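Local coordinates for protein-S-isoprenylcysteine O-methyltransferase (Tribolium castaneum, PDB 5V7P) that methylates the C-terminal carboxylate of isoprenylated cysteine in proteins at the endoplasmic reticulum membrane, with S-adenosyl-L-methionine as methyl donor, at residues A100-S105 with S122-H127; Q90-Y95 with S137-F142; I177-S182 with G202-F207. All coordinates share one frame; numbering follows the deposited sequence.

Interaction 1. Residues A100-S105 with S122-H127. With MPG ([(Z)-octadec-9-enyl] (2R)-2,3-bis(oxidanyl)propanoate), chain B.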
# COMPACT_ATOMS: atom_id res chain seq x y z
N ALA A 100 -0.76 -10.75 8.22
CA ALA A 100 0.56 -10.51 8.80
C ALA A 100 1.66 -10.89 7.82
O ALA A 100 2.65 -10.16 7.68
CB ALA A 100 0.70 -11.30 10.10
N LEU A 101 1.51 -12.02 7.13
CA LEU A 101 2.53 -12.44 6.17
C LEU A 101 2.62 -11.47 5.00
O LEU A 101 3.72 -11.18 4.51
CB LEU A 101 2.24 -13.86 5.67
CG LEU A 101 2.62 -15.01 6.60
CD1 LEU A 101 2.25 -16.35 5.97
CD2 LEU A 101 4.11 -14.99 6.94
N PHE A 102 1.48 -10.95 4.54
CA PHE A 102 1.51 -9.99 3.44
C PHE A 102 2.36 -8.78 3.79
O PHE A 102 3.28 -8.42 3.04
CB PHE A 102 0.09 -9.55 3.09
CG PHE A 102 0.04 -8.44 2.07
CD1 PHE A 102 0.04 -8.73 0.72
CD2 PHE A 102 0.03 -7.12 2.47
CE1 PHE A 102 0.01 -7.72 -0.22
CE2 PHE A 102 -0.00 -6.10 1.53
CZ PHE A 102 -0.01 -6.40 0.19
N HIS A 103 2.08 -8.14 4.92
CA HIS A 103 2.74 -6.89 5.25
C HIS A 103 4.22 -7.10 5.55
O HIS A 103 5.06 -6.27 5.18
CB HIS A 103 2.04 -6.22 6.43
CG HIS A 103 0.69 -5.67 6.09
ND1 HIS A 103 0.52 -4.54 5.32
CD2 HIS A 103 -0.56 -6.10 6.40
CE1 HIS A 103 -0.77 -4.29 5.18
NE2 HIS A 103 -1.45 -5.23 5.83
N TYR A 104 4.58 -8.21 6.20
CA TYR A 104 5.98 -8.45 6.50
C TYR A 104 6.76 -8.82 5.25
O TYR A 104 7.80 -8.23 4.95
CB TYR A 104 6.15 -9.54 7.56
CG TYR A 104 7.61 -9.90 7.70
CD1 TYR A 104 8.51 -8.99 8.25
CD2 TYR A 104 8.10 -11.12 7.25
CE1 TYR A 104 9.84 -9.30 8.37
CE2 TYR A 104 9.44 -11.43 7.36
CZ TYR A 104 10.30 -10.51 7.92
OH TYR A 104 11.63 -10.81 8.04
N SER A 105 6.28 -9.83 4.51
CA SER A 105 6.96 -10.23 3.29
C SER A 105 7.09 -9.06 2.32
O SER A 105 8.04 -9.02 1.52
CB SER A 105 6.21 -11.39 2.63
OG SER A 105 4.87 -11.02 2.32
N SER A 122 7.67 0.55 4.04
CA SER A 122 7.77 -0.68 3.27
C SER A 122 6.88 -1.78 3.81
O SER A 122 6.58 -2.73 3.08
CB SER A 122 9.23 -1.14 3.23
OG SER A 122 10.06 -0.16 2.63
N PHE A 123 6.45 -1.69 5.07
CA PHE A 123 5.41 -2.58 5.58
C PHE A 123 4.05 -2.29 4.96
O PHE A 123 3.10 -3.04 5.22
CB PHE A 123 5.32 -2.49 7.10
CG PHE A 123 6.50 -3.07 7.82
CD1 PHE A 123 6.66 -4.44 7.91
CD2 PHE A 123 7.45 -2.25 8.41
CE1 PHE A 123 7.74 -4.99 8.57
CE2 PHE A 123 8.53 -2.80 9.08
CZ PHE A 123 8.68 -4.16 9.16
N VAL A 124 3.94 -1.21 4.19
CA VAL A 124 2.76 -0.89 3.37
C VAL A 124 1.48 -0.93 4.20
O VAL A 124 0.42 -1.34 3.72
CB VAL A 124 2.68 -1.83 2.15
CG1 VAL A 124 2.16 -3.25 2.48
CG2 VAL A 124 1.85 -1.20 1.05
N ILE A 125 1.56 -0.45 5.44
CA ILE A 125 0.40 -0.41 6.33
C ILE A 125 -0.26 0.96 6.23
O ILE A 125 0.39 1.99 6.39
CB ILE A 125 0.80 -0.73 7.78
CG1 ILE A 125 1.60 -2.04 7.84
CG2 ILE A 125 -0.45 -0.83 8.66
CD1 ILE A 125 2.10 -2.42 9.22
N ASN A 126 -1.57 0.96 5.96
CA ASN A 126 -2.41 2.15 6.00
C ASN A 126 -3.35 1.98 7.18
O ASN A 126 -4.11 1.01 7.20
CB ASN A 126 -3.18 2.31 4.69
CG ASN A 126 -2.91 3.63 3.99
OD1 ASN A 126 -2.12 4.45 4.46
ND2 ASN A 126 -3.57 3.84 2.86
N HIS A 127 -3.34 2.90 8.16
CA HIS A 127 -2.79 4.26 8.17
C HIS A 127 -3.38 5.11 7.04
O HIS A 127 -2.68 5.92 6.42
CB HIS A 127 -1.25 4.28 8.15
CG HIS A 127 -0.62 3.72 9.38
ND1 HIS A 127 -0.96 2.49 9.90
CD2 HIS A 127 0.34 4.22 10.19
CE1 HIS A 127 -0.24 2.26 10.98
NE2 HIS A 127 0.55 3.29 11.18
C2 MPG B . -9.71 -2.57 1.94
C3 MPG B . -9.71 -3.27 0.59
C4 MPG B . -8.67 -2.66 -0.35
C5 MPG B . -8.51 -3.55 -1.56
C6 MPG B . -7.59 -2.87 -2.56
C7 MPG B . -6.17 -2.70 -2.04
C8 MPG B . -5.67 -1.36 -2.55
C9 MPG B . -4.15 -1.32 -2.42
C10 MPG B . -3.51 -0.52 -1.60
C11 MPG B . -4.21 0.48 -0.68
C12 MPG B . -3.37 0.68 0.57
C13 MPG B . -2.09 1.44 0.24
C14 MPG B . -1.08 1.17 1.34
C15 MPG B . 0.12 2.10 1.19
C16 MPG B . 0.41 2.81 2.51
O1 MPG B . -8.45 -3.95 3.41
C1 MPG B . -8.39 -2.76 2.69
CXD MPG B . -7.30 -6.12 3.91
O2 MPG B . -7.47 -7.36 3.29
C21 MPG B . -8.21 -6.07 5.15
O3 MPG B . -9.09 -7.15 5.16
O4 MPG B . -7.28 -5.05 1.82
CX3 MPG B . -7.67 -5.01 2.94
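His103 reaches from the side of a transmembrane helix to Phe123, in the connection that follows, and the polar part of the contact rests on one bond between them. ND1 of His103 donates to the backbone O of Phe123 at 3.0 Å. The nitrogen lies nearly along the C=O axis, the N-H...O angle is 148°, and the acceptor sits 16° out of the imidazole plane. CG of His103 is anti to its own carbonyl carbon and beside the backbone N (chi1 -71°). A second carbonyl, that of Val124, lies at the ring's edge in its plane, with CE1 of His103 3.5 Å from Val124 O. The imidazole thus meets two successive carbonyls, Phe123 O through ND1 and Val124 O through CE1, as the chain leaves its short 3-10 turn. ND1 carries a proton in this bond.

Apolar packing closes round this bond. CG1 of Val124 touches both His103 ND1, at 3.5 Å, and CE2 of Phe102, at 3.7 Å; it meets the Phe102 ring obliquely. Phe102 also lays its CD2 over the centre of the imidazole, 3.8 Å above the plane, while CG1 of Ile125 approaches the same ring at an angle. Farther along, Phe123 and Tyr104 meet edge to edge, CE1 to CD1 at 4.1 Å. The other methyl of Val124, CG2, packs on the octadecenyl chain of a bound glycerate-ester lipid at C15, 3.7 Å away.

The contact is buried near the centre of the chain. Helix 59-84 lies against Tyr104 and Phe123, helix 4-29 against Tyr104, and helix 156-180 against Phe102, whose ring also stacks with Trp218 of helix 210-225.

Interaction 2. Residues Q90-Y95 with S137-F142. With D10 (decane), chain J; MPG ([(Z)-octadec-9-enyl] (2R)-2,3-bis(oxidanyl)propanoate), chain S; MPG ([(Z)-octadec-9-enyl] (2R)-2,3-bis(oxidanyl)propanoate), chain B; D10 (decane), chain I.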
# COMPACT_ATOMS: atom_id res chain seq x y z
N GLN A 90 -12.74 -20.03 13.67
CA GLN A 90 -11.44 -20.42 13.14
C GLN A 90 -11.08 -19.67 11.86
O GLN A 90 -9.90 -19.42 11.59
CB GLN A 90 -11.41 -21.92 12.89
CG GLN A 90 -11.44 -22.75 14.16
CD GLN A 90 -11.53 -24.24 13.88
OE1 GLN A 90 -12.29 -24.68 13.01
NE2 GLN A 90 -10.75 -25.02 14.61
N ILE A 91 -12.09 -19.29 11.07
CA ILE A 91 -11.83 -18.58 9.82
C ILE A 91 -11.01 -17.32 10.08
O ILE A 91 -10.07 -17.01 9.34
CB ILE A 91 -13.17 -18.24 9.13
CG1 ILE A 91 -13.95 -19.52 8.79
CG2 ILE A 91 -12.94 -17.42 7.89
CD1 ILE A 91 -13.17 -20.52 7.98
N PHE A 92 -11.35 -16.57 11.13
CA PHE A 92 -10.69 -15.30 11.37
C PHE A 92 -9.20 -15.49 11.64
O PHE A 92 -8.40 -14.61 11.32
CB PHE A 92 -11.36 -14.58 12.54
CG PHE A 92 -11.10 -13.11 12.57
CD1 PHE A 92 -11.84 -12.25 11.78
CD2 PHE A 92 -10.11 -12.58 13.38
CE1 PHE A 92 -11.61 -10.89 11.80
CE2 PHE A 92 -9.87 -11.22 13.40
CZ PHE A 92 -10.62 -10.37 12.61
N GLY A 93 -8.81 -16.63 12.22
CA GLY A 93 -7.40 -16.87 12.48
C GLY A 93 -6.58 -16.94 11.21
O GLY A 93 -5.50 -16.35 11.13
N GLY A 94 -7.07 -17.66 10.20
CA GLY A 94 -6.35 -17.73 8.94
C GLY A 94 -6.26 -16.38 8.25
O GLY A 94 -5.25 -16.07 7.61
N TYR A 95 -7.30 -15.56 8.39
CA TYR A 95 -7.27 -14.21 7.83
C TYR A 95 -6.18 -13.37 8.49
O TYR A 95 -5.41 -12.68 7.81
CB TYR A 95 -8.64 -13.56 7.99
CG TYR A 95 -8.62 -12.05 7.96
CD1 TYR A 95 -8.64 -11.36 6.76
CD2 TYR A 95 -8.57 -11.31 9.14
CE1 TYR A 95 -8.62 -9.98 6.73
CE2 TYR A 95 -8.55 -9.93 9.12
CZ TYR A 95 -8.58 -9.27 7.91
OH TYR A 95 -8.56 -7.89 7.88
N SER A 137 -14.39 -2.53 9.18
CA SER A 137 -15.75 -2.90 8.80
C SER A 137 -15.83 -4.36 8.39
O SER A 137 -16.90 -4.98 8.51
CB SER A 137 -16.25 -2.00 7.66
OG SER A 137 -15.67 -2.37 6.43
N SER A 138 -14.73 -4.94 7.90
CA SER A 138 -14.72 -6.36 7.60
C SER A 138 -14.61 -7.20 8.86
O SER A 138 -15.06 -8.35 8.89
CB SER A 138 -13.58 -6.70 6.63
OG SER A 138 -12.33 -6.79 7.30
N TRP A 139 -14.01 -6.64 9.92
CA TRP A 139 -13.99 -7.34 11.20
C TRP A 139 -15.37 -7.36 11.84
O TRP A 139 -15.79 -8.38 12.39
CB TRP A 139 -12.98 -6.68 12.15
CG TRP A 139 -11.59 -6.59 11.61
CD1 TRP A 139 -11.07 -7.24 10.53
CD2 TRP A 139 -10.53 -5.77 12.13
NE1 TRP A 139 -9.76 -6.89 10.35
CE2 TRP A 139 -9.40 -5.99 11.31
CE3 TRP A 139 -10.43 -4.88 13.20
CZ2 TRP A 139 -8.19 -5.34 11.54
CZ3 TRP A 139 -9.23 -4.24 13.42
CH2 TRP A 139 -8.12 -4.48 12.60
N VAL A 140 -16.08 -6.23 11.80
CA VAL A 140 -17.38 -6.17 12.44
C VAL A 140 -18.39 -7.02 11.68
O VAL A 140 -19.23 -7.70 12.29
CB VAL A 140 -17.86 -4.71 12.58
CG1 VAL A 140 -16.79 -3.86 13.25
CG2 VAL A 140 -18.25 -4.12 11.23
N GLU A 141 -18.32 -7.01 10.35
CA GLU A 141 -19.21 -7.87 9.57
C GLU A 141 -19.02 -9.33 9.97
O GLU A 141 -20.00 -10.04 10.23
CB GLU A 141 -18.97 -7.70 8.07
CG GLU A 141 -19.87 -8.59 7.23
CD GLU A 141 -19.61 -8.51 5.74
OE1 GLU A 141 -18.81 -7.66 5.32
OE2 GLU A 141 -20.20 -9.32 5.00
N PHE A 142 -17.77 -9.79 10.01
CA PHE A 142 -17.51 -11.18 10.36
C PHE A 142 -18.14 -11.53 11.70
O PHE A 142 -18.91 -12.49 11.80
CB PHE A 142 -16.00 -11.44 10.39
CG PHE A 142 -15.64 -12.85 10.79
CD1 PHE A 142 -15.56 -13.85 9.84
CD2 PHE A 142 -15.40 -13.17 12.12
CE1 PHE A 142 -15.24 -15.15 10.20
CE2 PHE A 142 -15.08 -14.46 12.48
CZ PHE A 142 -15.00 -15.45 11.52
C1 D10 J . -9.14 -8.29 15.55
C2 D10 J . -7.80 -7.67 15.19
C3 D10 J . -7.33 -8.19 13.83
C4 D10 J . -6.00 -7.53 13.48
C5 D10 J . -5.52 -8.00 12.11
C6 D10 J . -4.25 -7.23 11.74
C7 D10 J . -3.70 -7.75 10.41
C8 D10 J . -2.68 -6.75 9.86
C9 D10 J . -1.45 -6.72 10.76
C2 MPG S . -6.20 -26.36 10.35
C3 MPG S . -5.47 -25.02 10.32
C4 MPG S . -3.98 -25.24 10.04
C5 MPG S . -3.76 -25.35 8.53
C6 MPG S . -3.77 -23.96 7.91
C7 MPG S . -3.50 -24.04 6.40
C8 MPG S . -4.58 -24.84 5.67
C9 MPG S . -5.95 -24.21 5.92
C10 MPG S . -7.07 -24.80 5.54
C11 MPG S . -7.09 -26.15 4.83
C12 MPG S . -7.41 -27.25 5.85
C13 MPG S . -6.99 -28.60 5.28
C14 MPG S . -7.65 -28.82 3.92
O1 MPG S . -8.14 -25.09 9.77
C1 MPG S . -7.69 -26.13 10.59
CXD MPG S . -9.94 -23.33 9.47
O2 MPG S . -11.25 -23.09 9.92
C21 MPG S . -9.91 -23.35 7.95
O3 MPG S . -11.17 -23.75 7.46
O4 MPG S . -10.18 -25.35 10.67
CX3 MPG S . -9.45 -24.67 10.02
C2 MPG B . -9.71 -2.57 1.94
C3 MPG B . -9.71 -3.27 0.59
C4 MPG B . -8.67 -2.66 -0.35
C5 MPG B . -8.51 -3.55 -1.56
C6 MPG B . -7.59 -2.87 -2.56
C7 MPG B . -6.17 -2.70 -2.04
C8 MPG B . -5.67 -1.36 -2.55
C9 MPG B . -4.15 -1.32 -2.42
C10 MPG B . -3.51 -0.52 -1.60
C11 MPG B . -4.21 0.48 -0.68
C12 MPG B . -3.37 0.68 0.57
C13 MPG B . -2.09 1.44 0.24
C14 MPG B . -1.08 1.17 1.34
C15 MPG B . 0.12 2.10 1.19
C16 MPG B . 0.41 2.81 2.51
O1 MPG B . -8.45 -3.95 3.41
C1 MPG B . -8.39 -2.76 2.69
CXD MPG B . -7.30 -6.12 3.91
O2 MPG B . -7.47 -7.36 3.29
C21 MPG B . -8.21 -6.07 5.15
O3 MPG B . -9.09 -7.15 5.16
O4 MPG B . -7.28 -5.05 1.82
CX3 MPG B . -7.67 -5.01 2.94
C3 D10 I . -10.94 -2.91 16.89
C4 D10 I . -12.43 -3.19 16.71
C5 D10 I . -12.65 -4.67 16.41
C6 D10 I . -14.14 -4.94 16.24
C7 D10 I . -14.36 -6.42 15.95
C8 D10 I . -15.86 -6.73 15.99
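Phe92 turns its edge to the face of Trp139 in an offset edge-to-face pair, the planes at 80° and Phe92 CZ 3.8 Å from Trp139 CD1. Phe142 also meets Phe92: CD1 of Phe92 stands 3.7 Å from Phe142 CD2, over one face of that ring and toward its rim. CB of Ile91 adds a contact to Phe142 CE1 at 3.9 Å. The polar link in this aromatic cluster joins Trp139 to Tyr95: NE1 of Trp139 donates to Tyr95 OH at 2.9 Å, with the oxygen in the indole plane and an N-H...O angle of 160°.

The same hydroxyl shares a hydrogen bond with O3 of a bound lipid, at 2.9 Å, so two partners fix it. CG of Tyr95 lies anti to the backbone N. C3 of one bound decane lies over a face of the indole, 3.7 Å above its plane and toward the rim, and a second decane meets the indole's edge. A leucine in place of Trp139 would probably leave Tyr95 OH without its buried N-H donor and open a gap beside Phe92 and the first decane.

The helix segments run antiparallel at 161°, 11.8 Å apart at their axes, a spacing filled by these large rings. Helix 210-225 flanks Tyr95 and Ser138, helix 231-258 touches Ser138, and helix 156-180 backs Ile91.

Interaction 3. Residues I177-S182 with G202-F207. With SAH (S-adenosyl-L-homocysteine), chain C; MPG ([(Z)-octadec-9-enyl] (2R)-2,3-bis(oxidanyl)propanoate), chain D; MPG ([(Z)-octadec-9-enyl] (2R)-2,3-bis(oxidanyl)propanoate), chain R.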
# COMPACT_ATOMS: atom_id res chain seq x y z
N ILE A 177 7.96 -8.40 -7.85
CA ILE A 177 8.92 -7.52 -7.20
C ILE A 177 10.34 -8.01 -7.44
O ILE A 177 11.25 -7.22 -7.72
CB ILE A 177 8.61 -7.41 -5.69
CG1 ILE A 177 7.21 -6.81 -5.48
CG2 ILE A 177 9.66 -6.54 -4.99
CD1 ILE A 177 6.73 -6.82 -4.04
N LEU A 178 10.55 -9.32 -7.34
CA LEU A 178 11.87 -9.89 -7.61
C LEU A 178 12.25 -9.71 -9.08
O LEU A 178 13.41 -9.40 -9.39
CB LEU A 178 11.90 -11.36 -7.23
CG LEU A 178 12.06 -11.67 -5.74
CD1 LEU A 178 11.12 -12.79 -5.30
CD2 LEU A 178 13.50 -12.04 -5.44
N THR A 179 11.30 -9.91 -9.99
CA THR A 179 11.59 -9.79 -11.41
C THR A 179 11.91 -8.35 -11.80
O THR A 179 12.78 -8.10 -12.63
CB THR A 179 10.42 -10.32 -12.24
OG1 THR A 179 10.11 -11.66 -11.82
CG2 THR A 179 10.75 -10.33 -13.72
N ALA A 180 11.20 -7.39 -11.20
CA ALA A 180 11.43 -5.99 -11.49
C ALA A 180 12.71 -5.46 -10.86
O ALA A 180 13.24 -4.45 -11.32
CB ALA A 180 10.24 -5.15 -11.02
N GLY A 181 13.20 -6.11 -9.81
CA GLY A 181 14.44 -5.67 -9.20
C GLY A 181 14.33 -4.27 -8.64
O GLY A 181 13.31 -3.89 -8.05
N SER A 182 15.38 -3.48 -8.83
CA SER A 182 15.37 -2.09 -8.41
C SER A 182 14.44 -1.22 -9.26
O SER A 182 14.28 -0.04 -8.95
CB SER A 182 16.79 -1.52 -8.44
OG SER A 182 17.41 -1.76 -9.69
N GLY A 202 9.48 -12.66 -17.69
CA GLY A 202 8.86 -13.26 -16.52
C GLY A 202 7.38 -12.94 -16.47
O GLY A 202 6.70 -12.86 -17.50
N VAL A 203 6.87 -12.75 -15.25
CA VAL A 203 5.46 -12.42 -15.09
C VAL A 203 5.10 -11.13 -15.80
O VAL A 203 3.93 -10.88 -16.09
CB VAL A 203 5.09 -12.35 -13.59
CG1 VAL A 203 5.21 -13.73 -12.95
CG2 VAL A 203 5.97 -11.35 -12.85
N TYR A 204 6.09 -10.28 -16.11
CA TYR A 204 5.82 -9.09 -16.90
C TYR A 204 5.56 -9.41 -18.36
O TYR A 204 5.13 -8.53 -19.11
CB TYR A 204 6.97 -8.09 -16.77
CG TYR A 204 6.94 -7.37 -15.44
CD1 TYR A 204 7.60 -7.89 -14.33
CD2 TYR A 204 6.23 -6.19 -15.29
CE1 TYR A 204 7.56 -7.24 -13.11
CE2 TYR A 204 6.19 -5.53 -14.08
CZ TYR A 204 6.85 -6.06 -12.99
OH TYR A 204 6.81 -5.41 -11.79
N ALA A 205 5.80 -10.65 -18.79
CA ALA A 205 5.33 -11.10 -20.10
C ALA A 205 3.86 -11.51 -20.07
O ALA A 205 3.21 -11.50 -21.12
CB ALA A 205 6.18 -12.26 -20.60
N TRP A 206 3.34 -11.88 -18.90
CA TRP A 206 1.92 -12.22 -18.77
C TRP A 206 1.06 -10.97 -18.62
O TRP A 206 0.06 -10.81 -19.32
CB TRP A 206 1.70 -13.15 -17.58
CG TRP A 206 2.57 -14.37 -17.55
CD1 TRP A 206 3.31 -14.88 -18.58
CD2 TRP A 206 2.78 -15.24 -16.43
NE1 TRP A 206 3.98 -16.01 -18.16
CE2 TRP A 206 3.67 -16.25 -16.85
CE3 TRP A 206 2.31 -15.26 -15.11
CZ2 TRP A 206 4.09 -17.27 -16.00
CZ3 TRP A 206 2.73 -16.27 -14.27
CH2 TRP A 206 3.61 -17.27 -14.72
N PHE A 207 1.44 -10.09 -17.70
CA PHE A 207 0.69 -8.88 -17.40
C PHE A 207 1.65 -7.70 -17.35
O PHE A 207 2.83 -7.85 -17.02
CB PHE A 207 -0.05 -8.99 -16.06
CG PHE A 207 -0.65 -10.34 -15.80
CD1 PHE A 207 -1.82 -10.73 -16.43
CD2 PHE A 207 -0.04 -11.22 -14.92
CE1 PHE A 207 -2.37 -11.97 -16.18
CE2 PHE A 207 -0.59 -12.46 -14.67
CZ PHE A 207 -1.76 -12.84 -15.30
N SAH C . 2.93 -1.67 -12.05
CA SAH C . 3.97 -2.67 -11.88
CB SAH C . 5.06 -2.15 -10.95
CG SAH C . 4.56 -1.58 -9.63
SD SAH C . 5.89 -0.76 -8.72
C SAH C . 3.39 -3.98 -11.33
O SAH C . 2.26 -4.01 -10.84
OXT SAH C . 4.04 -5.02 -11.35
C5' SAH C . 5.64 0.86 -9.50
C4' SAH C . 6.86 1.36 -10.27
O4' SAH C . 7.26 0.40 -11.22
C3' SAH C . 6.52 2.64 -11.02
O3' SAH C . 7.36 3.69 -10.62
C2' SAH C . 6.71 2.32 -12.49
O2' SAH C . 7.42 3.34 -13.15
C1' SAH C . 7.48 1.00 -12.49
N9 SAH C . 7.06 0.06 -13.55
C8 SAH C . 5.78 -0.30 -13.90
N7 SAH C . 5.84 -1.19 -14.92
C5 SAH C . 7.14 -1.39 -15.23
C6 SAH C . 7.76 -2.19 -16.19
N6 SAH C . 7.03 -2.94 -17.01
N1 SAH C . 9.13 -2.19 -16.27
C2 SAH C . 9.88 -1.41 -15.42
N3 SAH C . 9.26 -0.62 -14.47
C4 SAH C . 7.91 -0.61 -14.38
C2 MPG D . 12.38 -14.00 -10.17
C3 MPG D . 12.08 -15.50 -10.15
C4 MPG D . 11.07 -15.82 -9.05
C5 MPG D . 10.36 -17.13 -9.39
C6 MPG D . 9.78 -17.75 -8.12
C7 MPG D . 8.82 -18.87 -8.50
C8 MPG D . 7.83 -19.13 -7.36
C9 MPG D . 7.53 -20.62 -7.29
C10 MPG D . 7.09 -21.19 -6.19
C11 MPG D . 6.86 -20.39 -4.90
C12 MPG D . 5.94 -21.17 -3.96
C13 MPG D . 6.44 -21.03 -2.53
C14 MPG D . 5.35 -21.52 -1.57
O1 MPG D . 14.17 -12.66 -11.00
C1 MPG D . 13.89 -13.75 -10.17
CXD MPG D . 16.23 -11.46 -11.88
O2 MPG D . 16.79 -10.23 -11.50
C21 MPG D . 15.34 -11.26 -13.10
O3 MPG D . 15.96 -10.38 -14.00
O4 MPG D . 15.75 -11.86 -9.61
CX3 MPG D . 15.38 -12.00 -10.73
C2 MPG R . 9.00 -16.77 -14.37
C3 MPG R . 8.38 -17.14 -13.02
C4 MPG R . 7.12 -17.96 -13.27
C5 MPG R . 6.51 -18.37 -11.94
C6 MPG R . 5.60 -17.26 -11.41
C7 MPG R . 4.65 -17.82 -10.36
C8 MPG R . 3.53 -16.83 -10.11
C9 MPG R . 2.36 -17.55 -9.42
C10 MPG R . 1.10 -17.45 -9.77
C11 MPG R . 0.57 -16.58 -10.91
C12 MPG R . -0.27 -17.43 -11.85
C13 MPG R . -1.58 -17.80 -11.15
O1 MPG R . 11.15 -16.53 -15.35
C1 MPG R . 10.43 -16.28 -14.17
CXD MPG R . 13.35 -16.24 -16.56
O2 MPG R . 12.97 -15.65 -17.78
C21 MPG R . 13.35 -17.76 -16.72
O3 MPG R . 13.96 -18.11 -17.93
O4 MPG R . 12.62 -14.95 -14.73
CX3 MPG R . 12.36 -15.84 -15.47
O HOH W 1 8.78 -13.47 -13.29
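Tyr204 belongs to the cofactor site of this class VI-like methyltransferase, and its contact with Thr179 and Ala180 sets one wall of that site against the end of a transmembrane helix. The tyrosine is an experimentally established binding residue for S-adenosyl-L-methionine; here its OH makes a weak hydrogen bond to the carboxylate OXT of the product, S-adenosyl-L-homocysteine, at 2.8 Å. CB of Ala180 packs beside that hydroxyl, 3.5 Å from Tyr204 OH, and approaches the ring obliquely. Methyl CG2 of Thr179 sits at the ring's edge, near its plane, 4.0 Å from Tyr204 CD1, and the two side chains lie alongside, pointing opposite ways. CG of Tyr204 is anti to its carbonyl carbon (chi1 -76°). The far end of the ring meets both Ala180 CB and the cofactor OXT.

No direct hydrogen bond joins the two segments. A water bridges them instead, donating to Thr179 OG1 at 2.7 Å and accepting from the backbone N of Val203 at 2.8 Å. That N-H lies at the beginning of a short, weakly bonded helical turn, and the water supplies it with an acceptor. Thr179 OG1 is also bonded to Thr175 O, one turn back in its own helix. Gly202 comes near the threonine methyl, its CA 4.5 Å from Thr179 CG2; a side chain at that position would press on the methyl, and the positive phi also favours glycine.

Helix 156-180 ends here, Gly181 leaving the helical conformation with positive phi. Its Ala176 lies against both Val203 and Tyr204, Pro210 at the start of helix 210-225 touches the same two residues, and helix 90-113 packs on Ile177.

Read from the N terminus, helix 90-113 enters first through interaction 2, where residues 90-95 meet 137-142 and close a loop with 41 residues between the segments. Interaction 1 falls within that loop: residues 100-105, later on the same helix, meet 122-127 in the connection before helix 129-148. One bound lipid touches both contacts, whose centres lie 18 Å apart. Interaction 3 opens only after these have closed, in series with them, and lies across the chain's centre from interaction 2. Interactions 1 and 2 tie helix 90-113 to what follows it up to helix 129-148, and interaction 3 ties the end of helix 156-180 to the cofactor site, probably on the cytoplasmic side.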